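Local coordinates for protein levansucrase (Bacillus megaterium, PDB 3OM4) that belongs to the levansucrase/invertase family, whose members fold as a single-domain five-bladed beta-propeller, at residues H82-V87 with L104-A109; K112-W117 with L446-L451; K118-V123 with L188-V193; S428-I433 with K442-E447. The protein carries 1 engineered substitution. One frame throughout, in Å; residues are numbered along the deposited sequence. Where two conformers were deposited one is given.

Contact 1 of 4, residues H82-V87 with L104-A109; sequences HGYQIV and LFYKKA
Leu104 meets Ile86 at one end of an antiparallel beta-hairpin of the propeller, formed by strands 84-92 and 101-108. Its CD2 lies 3.8 Å from Ile86 CG2, the two branched chains crossing at an angle on the face that also bears Tyr106. Phe105 makes a hydrogen-bonded pair with Val87: N and O of each residue bond to the other, and Phe105 N reaches Val87 O at 2.8 Å. The Phe105 ring leads away from the partner strand, to pack on Asn119. Tyr106 holds CG between its own N and carbonyl carbon (chi1 64°), which lays its ring alongside that of Tyr84. The pair is an offset edge-to-face stack, the edge of Tyr106 turned to the face of Tyr84, with planes at 80° and centroids 5.4 Å apart. The hydroxyl of Tyr106 ties this face to Leu188 N. Lys107, the hydrogen-bonded partner of Gln85, lies with it on the opposite face. Bends at chi3 and chi4 bring its NZ to 3.0 Å from Gln85 OE1, above the amide carbonyl plane, while Asp111 O takes another of its hydrogens. A long, flexible lysine suits such a shared grip. Lys108 runs beside the Tyr84 ring, and its NZ donates to Tyr84 OH (3.0 Å) and to Asp185 O. Ala109, at the open end of the hairpin, ends the ladder with its N 2.9 Å from Gly83 O.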
loop_
_atom_site.group_PDB
_atom_site.type_symbol
_atom_site.label_atom_id
_atom_site.label_comp_id
_atom_site.label_asym_id
_atom_site.label_seq_id
_atom_site.Cartn_x
_atom_site.Cartn_y
_atom_site.Cartn_z
ATOM N N HIS A 82 -8.141 15.236 19.177
ATOM C CA HIS A 82 -7.904 16.337 20.115
ATOM C C HIS A 82 -7.274 17.548 19.419
ATOM O O HIS A 82 -6.311 18.134 19.917
ATOM C CB HIS A 82 -7.050 15.857 21.303
ATOM C CG HIS A 82 -7.777 14.905 22.203
ATOM N ND1 HIS A 82 -7.531 13.545 22.212
ATOM C CD2 HIS A 82 -8.761 15.116 23.112
ATOM C CE1 HIS A 82 -8.324 12.961 23.096
ATOM N NE2 HIS A 82 -9.082 13.891 23.655
ATOM N N GLY A 83 -7.824 17.900 18.256
ATOM C CA GLY A 83 -7.349 19.037 17.464
ATOM C C GLY A 83 -6.156 18.763 16.565
ATOM O O GLY A 83 -5.644 19.679 15.916
ATOM N N TYR A 84 -5.711 17.509 16.524
ATOM C CA TYR A 84 -4.526 17.134 15.754
ATOM C C TYR A 84 -4.850 16.210 14.591
ATOM O O TYR A 84 -5.744 15.371 14.682
ATOM C CB TYR A 84 -3.499 16.434 16.649
ATOM C CG TYR A 84 -2.919 17.297 17.740
ATOM C CD1 TYR A 84 -1.860 18.165 17.479
ATOM C CD2 TYR A 84 -3.418 17.237 19.040
ATOM C CE1 TYR A 84 -1.320 18.960 18.483
ATOM C CE2 TYR A 84 -2.884 18.028 20.051
ATOM C CZ TYR A 84 -1.837 18.884 19.763
ATOM O OH TYR A 84 -1.303 19.668 20.760
ATOM N N GLN A 85 -4.110 16.374 13.498
ATOM C CA GLN A 85 -4.046 15.350 12.466
ATOM C C GLN A 85 -2.850 14.457 12.790
ATOM O O GLN A 85 -1.805 14.945 13.227
ATOM C CB GLN A 85 -3.917 15.977 11.076
ATOM C CG GLN A 85 -5.217 16.594 10.560
ATOM C CD GLN A 85 -5.075 17.247 9.193
ATOM O OE1 GLN A 85 -3.972 17.570 8.754
ATOM N NE2 GLN A 85 -6.201 17.450 8.518
ATOM N N ILE A 86 -3.024 13.150 12.612
ATOM C CA ILE A 86 -1.976 12.180 12.920
ATOM C C ILE A 86 -1.586 11.391 11.671
ATOM O O ILE A 86 -2.453 10.941 10.915
ATOM C CB ILE A 86 -2.396 11.223 14.072
ATOM C CG1 ILE A 86 -2.407 11.977 15.409
ATOM C CG2 ILE A 86 -1.458 10.010 14.158
ATOM C CD1 ILE A 86 -3.007 11.202 16.578
ATOM N N VAL A 87 -0.278 11.250 11.465
ATOM C CA VAL A 87 0.272 10.448 10.374
ATOM C C VAL A 87 1.261 9.427 10.927
ATOM O O VAL A 87 2.228 9.785 11.607
ATOM C CB VAL A 87 0.956 11.333 9.297
ATOM C CG1 VAL A 87 1.807 10.492 8.347
ATOM C CG2 VAL A 87 -0.079 12.095 8.509
ATOM N N LEU A 104 5.085 8.109 14.854
ATOM C CA LEU A 104 3.843 8.863 14.895
ATOM C C LEU A 104 4.146 10.350 14.793
ATOM O O LEU A 104 4.751 10.934 15.696
ATOM C CB LEU A 104 3.054 8.549 16.173
ATOM C CG LEU A 104 1.576 8.952 16.247
ATOM C CD1 LEU A 104 0.843 8.046 17.218
ATOM C CD2 LEU A 104 1.380 10.425 16.623
ATOM N N PHE A 105 3.740 10.947 13.675
ATOM C CA PHE A 105 3.848 12.389 13.475
ATOM C C PHE A 105 2.479 13.026 13.673
ATOM O O PHE A 105 1.452 12.400 13.405
ATOM C CB PHE A 105 4.375 12.713 12.074
ATOM C CG PHE A 105 5.802 12.308 11.847
ATOM C CD1 PHE A 105 6.842 13.184 12.144
ATOM C CD2 PHE A 105 6.109 11.056 11.320
ATOM C CE1 PHE A 105 8.166 12.818 11.932
ATOM C CE2 PHE A 105 7.431 10.678 11.102
ATOM C CZ PHE A 105 8.462 11.560 11.407
ATOM N N TYR A 106 2.470 14.272 14.139
ATOM C CA TYR A 106 1.217 14.986 14.383
ATOM C C TYR A 106 1.326 16.484 14.116
ATOM O O TYR A 106 2.405 17.066 14.200
ATOM C CB TYR A 106 0.714 14.726 15.806
ATOM C CG TYR A 106 1.617 15.252 16.899
ATOM C CD1 TYR A 106 1.318 16.445 17.558
ATOM C CD2 TYR A 106 2.770 14.558 17.279
ATOM C CE1 TYR A 106 2.137 16.934 18.563
ATOM C CE2 TYR A 106 3.599 15.042 18.282
ATOM C CZ TYR A 106 3.274 16.232 18.921
ATOM O OH TYR A 106 4.083 16.721 19.914
ATOM N N LYS A 107 0.191 17.097 13.800
ATOM C CA LYS A 107 0.144 18.497 13.391
ATOM C C LYS A 107 -1.194 19.094 13.806
ATOM O O LYS A 107 -2.239 18.466 13.634
ATOM C CB LYS A 107 0.329 18.596 11.869
ATOM C CG LYS A 107 0.152 19.989 11.263
ATOM C CD LYS A 107 0.184 19.970 9.726
ATOM C CE LYS A 107 -1.049 19.302 9.101
ATOM N NZ LYS A 107 -2.334 20.003 9.388
ATOM N N LYS A 108 -1.152 20.303 14.365
ATOM C CA LYS A 108 -2.366 21.069 14.630
ATOM C C LYS A 108 -3.197 21.115 13.351
ATOM O O LYS A 108 -2.677 21.443 12.283
ATOM C CB LYS A 108 -2.020 22.486 15.101
ATOM C CG LYS A 108 -1.375 22.559 16.482
ATOM C CD LYS A 108 -2.414 22.455 17.592
ATOM C CE LYS A 108 -1.768 22.528 18.967
ATOM N NZ LYS A 108 -2.743 22.169 20.038
ATOM N N ALA A 109 -4.477 20.768 13.464
ATOM C CA ALA A 109 -5.360 20.603 12.303
ATOM C C ALA A 109 -5.300 21.759 11.301
ATOM O O ALA A 109 -5.419 21.539 10.093
ATOM C CB ALA A 109 -6.799 20.362 12.757
#

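Contact 2 of 4, residues K112-W117 with L446-L451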
loop_
_atom_site.group_PDB
_atom_site.type_symbol
_atom_site.label_atom_id
_atom_site.label_comp_id
_atom_site.label_asym_id
_atom_site.label_seq_id
_atom_site.Cartn_x
_atom_site.Cartn_y
_atom_site.Cartn_z
ATOM N N LYS A 112 -0.227 24.225 8.367
ATOM C CA LYS A 112 -0.092 23.776 6.977
ATOM C C LYS A 112 1.313 23.333 6.571
ATOM O O LYS A 112 1.463 22.410 5.771
ATOM C CB LYS A 112 -0.606 24.853 6.006
ATOM C CG LYS A 112 -2.072 25.275 6.208
ATOM C CD LYS A 112 -3.051 24.090 6.186
ATOM C CE LYS A 112 -3.293 23.553 4.778
ATOM N NZ LYS A 112 -4.196 24.434 3.980
ATOM N N SER A 113 2.333 23.991 7.116
ATOM C CA SER A 113 3.719 23.759 6.701
ATOM C C SER A 113 4.238 22.378 7.106
ATOM O O SER A 113 3.742 21.772 8.059
ATOM C CB SER A 113 4.639 24.855 7.250
ATOM O OG SER A 113 4.766 24.778 8.662
ATOM N N ILE A 114 5.234 21.890 6.369
ATOM C CA ILE A 114 5.918 20.645 6.720
ATOM C C ILE A 114 6.640 20.795 8.067
ATOM O O ILE A 114 6.731 19.840 8.840
ATOM C CB ILE A 114 6.889 20.166 5.593
ATOM C CG1 ILE A 114 7.516 18.811 5.960
ATOM C CG2 ILE A 114 7.942 21.241 5.270
ATOM C CD1 ILE A 114 8.349 18.167 4.867
ATOM N N ASP A 115 7.125 22.006 8.346
ATOM C CA ASP A 115 7.774 22.320 9.623
ATOM C C ASP A 115 6.819 22.225 10.821
ATOM O O ASP A 115 7.266 22.179 11.970
ATOM C CB ASP A 115 8.427 23.710 9.571
ATOM C CG ASP A 115 9.675 23.754 8.691
ATOM O OD1 ASP A 115 10.273 22.694 8.404
ATOM O OD2 ASP A 115 10.069 24.869 8.290
ATOM N N SER A 116 5.514 22.186 10.549
ATOM C CA SER A 116 4.487 22.077 11.592
ATOM C C SER A 116 4.270 20.646 12.089
ATOM O O SER A 116 3.591 20.430 13.099
ATOM C CB SER A 116 3.156 22.656 11.103
ATOM O OG SER A 116 3.268 24.041 10.823
ATOM N N TRP A 117 4.827 19.674 11.371
ATOM C CA TRP A 117 4.733 18.273 11.764
ATOM C C TRP A 117 5.707 17.975 12.888
ATOM O O TRP A 117 6.922 18.027 12.696
ATOM C CB TRP A 117 5.003 17.351 10.576
ATOM C CG TRP A 117 3.876 17.311 9.609
ATOM C CD1 TRP A 117 3.788 17.984 8.428
ATOM C CD2 TRP A 117 2.662 16.565 9.741
ATOM N NE1 TRP A 117 2.594 17.704 7.810
ATOM C CE2 TRP A 117 1.882 16.836 8.595
ATOM C CE3 TRP A 117 2.156 15.694 10.716
ATOM C CZ2 TRP A 117 0.623 16.263 8.392
ATOM C CZ3 TRP A 117 0.899 15.129 10.517
ATOM C CH2 TRP A 117 0.148 15.420 9.363
ATOM N N LEU A 446 -0.004 20.782 -3.446
ATOM C CA LEU A 446 -0.211 21.213 -2.068
ATOM C C LEU A 446 1.103 21.186 -1.293
ATOM O O LEU A 446 2.168 20.972 -1.877
ATOM C CB LEU A 446 -1.272 20.328 -1.398
ATOM C CG LEU A 446 -2.576 20.101 -2.176
ATOM C CD1 LEU A 446 -3.408 18.981 -1.555
ATOM C CD2 LEU A 446 -3.397 21.381 -2.303
ATOM N N GLU A 447 1.033 21.420 0.017
ATOM C CA GLU A 447 2.222 21.377 0.869
ATOM C C GLU A 447 2.721 19.946 1.007
ATOM O O GLU A 447 1.963 19.001 0.797
ATOM C CB GLU A 447 1.917 21.936 2.263
ATOM C CG GLU A 447 1.367 23.359 2.272
ATOM C CD GLU A 447 2.373 24.390 1.795
ATOM O OE1 GLU A 447 3.537 24.358 2.252
ATOM O OE2 GLU A 447 1.995 25.243 0.963
ATOM N N GLN A 448 3.994 19.788 1.358
ATOM C CA GLN A 448 4.533 18.463 1.657
ATOM C C GLN A 448 3.752 17.815 2.793
ATOM O O GLN A 448 3.642 18.382 3.883
ATOM C CB GLN A 448 6.012 18.545 2.026
ATOM C CG GLN A 448 6.934 18.911 0.881
ATOM C CD GLN A 448 8.383 18.970 1.317
ATOM O OE1 GLN A 448 8.933 20.050 1.531
ATOM N NE2 GLN A 448 9.005 17.804 1.469
ATOM N N GLY A 449 3.187 16.642 2.523
ATOM C CA GLY A 449 2.485 15.873 3.544
ATOM C C GLY A 449 1.110 16.386 3.928
ATOM O O GLY A 449 0.554 15.958 4.939
ATOM N N GLN A 450 0.554 17.294 3.126
ATOM C CA GLN A 450 -0.801 17.786 3.362
ATOM C C GLN A 450 -1.793 16.646 3.161
ATOM O O GLN A 450 -1.660 15.860 2.222
ATOM C CB GLN A 450 -1.135 18.963 2.438
ATOM C CG GLN A 450 -2.417 19.704 2.821
ATOM C CD GLN A 450 -2.584 21.026 2.093
ATOM O OE1 GLN A 450 -1.609 21.644 1.666
ATOM N NE2 GLN A 450 -3.828 21.471 1.956
ATOM N N LEU A 451 -2.774 16.556 4.054
ATOM C CA LEU A 451 -3.735 15.458 4.033
ATOM C C LEU A 451 -5.120 15.889 3.576
ATOM O O LEU A 451 -5.842 15.102 2.964
ATOM C CB LEU A 451 -3.850 14.815 5.417
ATOM C CG LEU A 451 -2.591 14.295 6.108
ATOM C CD1 LEU A 451 -2.933 13.942 7.539
ATOM C CD2 LEU A 451 -2.008 13.092 5.370
HETATM O O HOH W 1 1.632 19.409 5.708
HETATM O O HOH W 2 -5.433 23.776 0.973
#
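Trp117 and Ile114 pack against the backbone turn and side chains of 446-451, and they carry the close part of this contact between a loop and the C-terminal segment. Ile114 extends CG1 opposite its own amide nitrogen (chi1 -176°), which sends CD1 across the amide of Gln448, 3.5 Å from NE2. That amide is fixed by Phe425 O and Lys46 N, so its flat group can serve as a wall for a branched aliphatic chain. The indole of Trp117 brings CZ2 to 3.5 Å from Gly449 O, and Leu451 CD1 lies at the edge of the ring, 3.9 Å from CH2. A water joins three polar atoms of the two segments: it accepts from Trp117 NE1 at 2.9 Å and donates to Lys112 O and to Gln448 O. The outer side is looser. Lys112, folded back at three torsions, crosses Gln450 with CE 3.5 Å from NE2, and a second water joins them, weakly on the lysine side. NE2 itself donates to Thr452 O. Glu447 contributes mainly CB and CG, lying near Lys112 O. Gln450 OE1 accepts from Glu447 N at 3.1 Å, bracing the bend from Glu447 to Gln450, a type II beta turn with glycine at its third position, where phi is positive.

Contact 3 of 4, residues K118-V123 with L188-V193; sequences KNAGRV and LKVDGV
Val123 and Val190 meet where two outer strands of the propeller, 118-122 and 187-200, run nearly parallel (11°) without pairing as a sheet. Contact is made by methyl groups against backbone carbonyls and against one another, for the strand axes come no nearer than 6.5 Å. Val190 CG1 lies 3.6 Å from Val123 O, and Val193 CG1 approaches the same oxygen at 3.7 Å. Val123 and Val193 also cross at about a right angle, CG1 to CG1 at 4.1 Å; compact beta-branched chains fill such a narrow seam without long, flexible arms. Toward the start of both segments, Ala120 points its methyl at the other strand, CB resting 3.8 Å from Leu188 O; the short side chain of alanine lets the backbones come close here. One water bridges the gap, donating to Ala120 O at 2.7 Å and accepting from Val190 N. In the next shell each strand is held by its own neighbour: Ala120 and Gly121 bond to Leu104, Lys189 to Ser181. Arg122 turns away to salt bridges with Asp126 and Glu143. An Asx turn spans Asn119 to Gly121. Gly121, whose backbone angles call for glycine, gives its N to Asn119 OD1 at 2.8 Å, with the donor above the carbonyl plane of the side chain.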
loop_
_atom_site.group_PDB
_atom_site.type_symbol
_atom_site.label_atom_id
_atom_site.label_comp_id
_atom_site.label_asym_id
_atom_site.label_seq_id
_atom_site.Cartn_x
_atom_site.Cartn_y
_atom_site.Cartn_z
ATOM N N LYS A 118 5.160 17.687 14.065
ATOM C CA LYS A 118 5.960 17.282 15.213
ATOM C C LYS A 118 6.053 15.760 15.259
ATOM O O LYS A 118 5.228 15.062 14.666
ATOM C CB LYS A 118 5.360 17.827 16.510
ATOM C CG LYS A 118 5.410 19.350 16.626
ATOM C CD LYS A 118 4.805 19.843 17.937
ATOM C CE LYS A 118 5.790 19.720 19.092
ATOM N NZ LYS A 118 5.286 20.396 20.322
ATOM N N ASN A 119 7.061 15.258 15.965
ATOM C CA ASN A 119 7.343 13.828 16.034
ATOM C C ASN A 119 7.162 13.297 17.454
ATOM O O ASN A 119 7.870 13.710 18.372
ATOM C CB ASN A 119 8.770 13.571 15.535
ATOM C CG ASN A 119 9.128 12.092 15.460
ATOM O OD1 ASN A 119 8.294 11.214 15.681
ATOM N ND2 ASN A 119 10.384 11.816 15.136
ATOM N N ALA A 120 6.206 12.385 17.620
ATOM C CA ALA A 120 5.943 11.768 18.921
ATOM C C ALA A 120 6.837 10.547 19.168
ATOM O O ALA A 120 6.765 9.919 20.224
ATOM C CB ALA A 120 4.466 11.401 19.050
ATOM N N GLY A 121 7.680 10.224 18.188
ATOM C CA GLY A 121 8.608 9.100 18.293
ATOM C C GLY A 121 8.019 7.808 17.764
ATOM O O GLY A 121 6.972 7.812 17.110
ATOM N N ARG A 122 8.701 6.699 18.047
ATOM C CA ARG A 122 8.238 5.376 17.632
ATOM C C ARG A 122 6.975 4.963 18.376
ATOM O O ARG A 122 6.844 5.215 19.574
ATOM C CB ARG A 122 9.324 4.327 17.861
ATOM C CG ARG A 122 10.401 4.281 16.793
ATOM C CD ARG A 122 11.375 3.144 17.063
ATOM N NE ARG A 122 10.688 1.853 17.116
ATOM C CZ ARG A 122 11.254 0.704 17.477
ATOM N NH1 ARG A 122 12.534 0.662 17.827
ATOM N NH2 ARG A 122 10.531 -0.408 17.489
ATOM N N VAL A 123 6.053 4.328 17.654
ATOM C CA VAL A 123 4.831 3.777 18.245
ATOM C C VAL A 123 5.179 2.683 19.258
ATOM O O VAL A 123 4.601 2.624 20.351
ATOM C CB VAL A 123 3.880 3.211 17.153
ATOM C CG1 VAL A 123 2.777 2.356 17.764
ATOM C CG2 VAL A 123 3.276 4.340 16.334
ATOM N N LEU A 188 1.630 15.890 21.765
ATOM C CA LEU A 188 1.039 14.565 21.906
ATOM C C LEU A 188 2.139 13.584 22.289
ATOM O O LEU A 188 3.269 13.694 21.814
ATOM C CB LEU A 188 0.379 14.114 20.602
ATOM C CG LEU A 188 -0.967 14.701 20.172
ATOM C CD1 LEU A 188 -1.332 14.167 18.799
ATOM C CD2 LEU A 188 -2.079 14.380 21.166
ATOM N N LYS A 189 1.799 12.625 23.143
ATOM C CA LYS A 189 2.755 11.626 23.603
ATOM C C LYS A 189 2.210 10.222 23.367
ATOM O O LYS A 189 1.026 9.967 23.586
ATOM C CB LYS A 189 3.047 11.825 25.095
ATOM C CG LYS A 189 4.051 10.840 25.692
ATOM C CD LYS A 189 4.056 10.913 27.209
ATOM C CE LYS A 189 4.952 9.841 27.811
ATOM N NZ LYS A 189 4.986 9.921 29.298
ATOM N N VAL A 190 3.074 9.322 22.907
ATOM C CA VAL A 190 2.752 7.901 22.897
ATOM C C VAL A 190 3.100 7.349 24.277
ATOM O O VAL A 190 4.269 7.317 24.668
ATOM C CB VAL A 190 3.506 7.133 21.784
ATOM C CG1 VAL A 190 3.293 5.626 21.926
ATOM C CG2 VAL A 190 3.050 7.604 20.406
ATOM N N ASP A 191 2.072 6.944 25.017
ATOM C CA ASP A 191 2.243 6.385 26.358
ATOM C C ASP A 191 2.734 4.947 26.295
ATOM O O ASP A 191 3.574 4.525 27.094
ATOM C CB ASP A 191 0.922 6.432 27.122
ATOM C CG ASP A 191 0.393 7.841 27.301
ATOM O OD1 ASP A 191 1.145 8.815 27.066
ATOM O OD2 ASP A 191 -0.782 7.969 27.692
ATOM N N GLY A 192 2.196 4.201 25.335
ATOM C CA GLY A 192 2.507 2.790 25.165
ATOM C C GLY A 192 1.446 2.134 24.309
ATOM O O GLY A 192 0.590 2.815 23.733
ATOM N N VAL A 193 1.502 0.810 24.217
ATOM C CA VAL A 193 0.529 0.066 23.423
ATOM C C VAL A 193 -0.188 -1.000 24.251
ATOM O O VAL A 193 0.308 -1.426 25.295
ATOM C CB VAL A 193 1.165 -0.567 22.144
ATOM C CG1 VAL A 193 1.718 0.519 21.219
ATOM C CG2 VAL A 193 2.254 -1.576 22.506
HETATM O O HOH W 3 5.815 10.424 22.672
#

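Contact 4 of 4, residues S428-I433 with K442-E447; sequences SFLVNI and KDRVLE
A beta-hairpin formed by strands 424-434 and 437-448, at one edge of a four-stranded antiparallel sheet of the propeller, brings Ser428 against Leu446 and Glu447. Two backbone bonds hold this end: Ser428 N donates to Glu447 O at 3.1 Å, almost straight at 174° although it comes from above the carbonyl plane, and Leu446 N donates to Ser428 O at 2.7 Å. Beyond them the strands part. Leu430 next bonds to Val441, so the outer strand spends extra residues on the way, turning a corner at Lys442 and Asp443. Leu446 lies over the Ser428 carbonyl, CB 3.4 Å from its O, and its CD1 touches Leu430 CD2 at 4.0 Å, the two leucines crossing near a right angle. A leucine suits position 430, which also packs on Val407 of strand 405-412. Phe429 points to the other face with Val445, where both reach Pro38; with chi1 at 62° its ring is swung clear of the partner strand, so that just CB approaches Arg444 O. Ser428 OG hydrogen-bonds to Gln450 O, a small polar side chain suited to tying the strand to the following turn. The exposed Arg444, bent at chi3, lies obliquely across Leu430, with NE 3.4 Å from its CD1.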
loop_
_atom_site.group_PDB
_atom_site.type_symbol
_atom_site.label_atom_id
_atom_site.label_comp_id
_atom_site.label_asym_id
_atom_site.label_seq_id
_atom_site.Cartn_x
_atom_site.Cartn_y
_atom_site.Cartn_z
ATOM N N SER A 428 1.755 17.019 -1.601
ATOM C CA SER A 428 0.528 16.319 -1.943
ATOM C C SER A 428 -0.119 16.994 -3.145
ATOM O O SER A 428 0.219 18.129 -3.479
ATOM C CB SER A 428 -0.420 16.287 -0.749
ATOM O OG SER A 428 0.172 15.596 0.340
ATOM N N PHE A 429 -1.023 16.283 -3.812
ATOM C CA PHE A 429 -1.764 16.855 -4.937
ATOM C C PHE A 429 -3.157 16.249 -5.045
ATOM O O PHE A 429 -3.517 15.364 -4.269
ATOM C CB PHE A 429 -0.978 16.731 -6.252
ATOM C CG PHE A 429 -0.705 15.313 -6.676
ATOM C CD1 PHE A 429 -1.541 14.672 -7.583
ATOM C CD2 PHE A 429 0.399 14.625 -6.181
ATOM C CE1 PHE A 429 -1.289 13.360 -7.983
ATOM C CE2 PHE A 429 0.660 13.315 -6.574
ATOM C CZ PHE A 429 -0.179 12.684 -7.480
ATOM N N LEU A 430 -3.944 16.734 -5.998
ATOM C CA LEU A 430 -5.339 16.319 -6.106
ATOM C C LEU A 430 -5.630 15.485 -7.343
ATOM O O LEU A 430 -5.085 15.731 -8.425
ATOM C CB LEU A 430 -6.275 17.532 -6.069
ATOM C CG LEU A 430 -6.225 18.485 -4.871
ATOM C CD1 LEU A 430 -7.087 19.703 -5.158
ATOM C CD2 LEU A 430 -6.682 17.796 -3.594
ATOM N N VAL A 431 -6.500 14.496 -7.158
ATOM C CA VAL A 431 -7.048 13.708 -8.252
ATOM C C VAL A 431 -8.574 13.767 -8.181
ATOM O O VAL A 431 -9.171 13.489 -7.137
ATOM C CB VAL A 431 -6.542 12.238 -8.218
ATOM C CG1 VAL A 431 -7.396 11.335 -9.101
ATOM C CG2 VAL A 431 -5.081 12.172 -8.652
ATOM N N ASN A 432 -9.185 14.166 -9.293
ATOM C CA ASN A 432 -10.633 14.198 -9.426
ATOM C C ASN A 432 -11.169 12.804 -9.732
ATOM O O ASN A 432 -10.605 12.095 -10.568
ATOM C CB ASN A 432 -11.029 15.167 -10.545
ATOM C CG ASN A 432 -12.530 15.244 -10.751
ATOM O OD1 ASN A 432 -13.085 14.555 -11.606
ATOM N ND2 ASN A 432 -13.194 16.077 -9.963
ATOM N N ILE A 433 -12.242 12.419 -9.044
ATOM C CA ILE A 433 -12.918 11.147 -9.301
ATOM C C ILE A 433 -14.334 11.411 -9.809
ATOM O O ILE A 433 -15.134 12.057 -9.125
ATOM C CB ILE A 433 -12.994 10.252 -8.029
ATOM C CG1 ILE A 433 -11.642 10.173 -7.297
ATOM C CG2 ILE A 433 -13.554 8.862 -8.365
ATOM C CD1 ILE A 433 -10.527 9.464 -8.047
ATOM N N LYS A 442 -5.245 19.917 -12.453
ATOM C CA LYS A 442 -4.388 20.933 -13.052
ATOM C C LYS A 442 -3.837 21.939 -12.039
ATOM O O LYS A 442 -4.601 22.601 -11.336
ATOM C CB LYS A 442 -5.220 21.673 -14.101
ATOM C CG LYS A 442 -4.455 22.397 -15.187
ATOM C CD LYS A 442 -5.393 23.347 -15.941
ATOM C CE LYS A 442 -6.086 22.696 -17.147
ATOM N NZ LYS A 442 -6.924 21.491 -16.841
ATOM N N ASP A 443 -2.508 22.029 -11.975
ATOM C CA ASP A 443 -1.785 23.053 -11.199
ATOM C C ASP A 443 -2.252 23.272 -9.753
ATOM O O ASP A 443 -2.383 24.414 -9.302
ATOM C CB ASP A 443 -1.768 24.390 -11.956
ATOM C CG ASP A 443 -0.934 24.340 -13.224
ATOM O OD1 ASP A 443 0.229 23.885 -13.166
ATOM O OD2 ASP A 443 -1.442 24.771 -14.281
ATOM N N ARG A 444 -2.502 22.183 -9.033
ATOM C CA ARG A 444 -2.807 22.278 -7.607
ATOM C C ARG A 444 -1.945 21.349 -6.753
ATOM O O ARG A 444 -2.421 20.361 -6.181
ATOM C CB ARG A 444 -4.307 22.122 -7.327
ATOM C CG ARG A 444 -5.027 23.471 -7.272
ATOM C CD ARG A 444 -6.514 23.344 -6.928
ATOM N NE ARG A 444 -6.823 23.033 -5.524
ATOM C CZ ARG A 444 -6.141 23.435 -4.449
ATOM N NH1 ARG A 444 -5.063 24.203 -4.553
ATOM N NH2 ARG A 444 -6.555 23.067 -3.242
ATOM N N VAL A 445 -0.661 21.692 -6.693
ATOM C CA VAL A 445 0.301 21.019 -5.833
ATOM C C VAL A 445 0.221 21.637 -4.437
ATOM O O VAL A 445 0.351 22.856 -4.269
ATOM C CB VAL A 445 1.738 21.112 -6.403
ATOM C CG1 VAL A 445 2.747 20.529 -5.436
ATOM C CG2 VAL A 445 1.829 20.404 -7.752
ATOM N N LEU A 446 -0.004 20.782 -3.446
ATOM C CA LEU A 446 -0.211 21.213 -2.068
ATOM C C LEU A 446 1.103 21.186 -1.293
ATOM O O LEU A 446 2.168 20.972 -1.877
ATOM C CB LEU A 446 -1.272 20.328 -1.398
ATOM C CG LEU A 446 -2.576 20.101 -2.176
ATOM C CD1 LEU A 446 -3.408 18.981 -1.555
ATOM C CD2 LEU A 446 -3.397 21.381 -2.303
ATOM N N GLU A 447 1.033 21.420 0.017
ATOM C CA GLU A 447 2.222 21.377 0.869
ATOM C C GLU A 447 2.721 19.946 1.007
ATOM O O GLU A 447 1.963 19.001 0.797
ATOM C CB GLU A 447 1.917 21.936 2.263
ATOM C CG GLU A 447 1.367 23.359 2.272
ATOM C CD GLU A 447 2.373 24.390 1.795
ATOM O OE1 GLU A 447 3.537 24.358 2.252
ATOM O OE2 GLU A 447 1.995 25.243 0.963
#

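Read from the N terminus, contact 1 closes first, a hairpin closed across the 16 residues 88-103, of which the turn itself lies between 92 and 101. The chain then passes through 112-117, which opens contact 2, and goes straight into 118-123, which opens contact 3. Contact 3 closes at 188-193, well within the much longer loop that contact 2 completes only at 446-451. Contact 4 is a second local hairpin near the C terminus, and it shares Leu446 and Glu447 with contact 2. Backbone bonds from Leu104 and Tyr106 to Ala120 and Lys118 join contacts 1 and 3 in one sheet. Trp117 packs on Val87, so contact 2 links that sheet to the C-terminal four-stranded one.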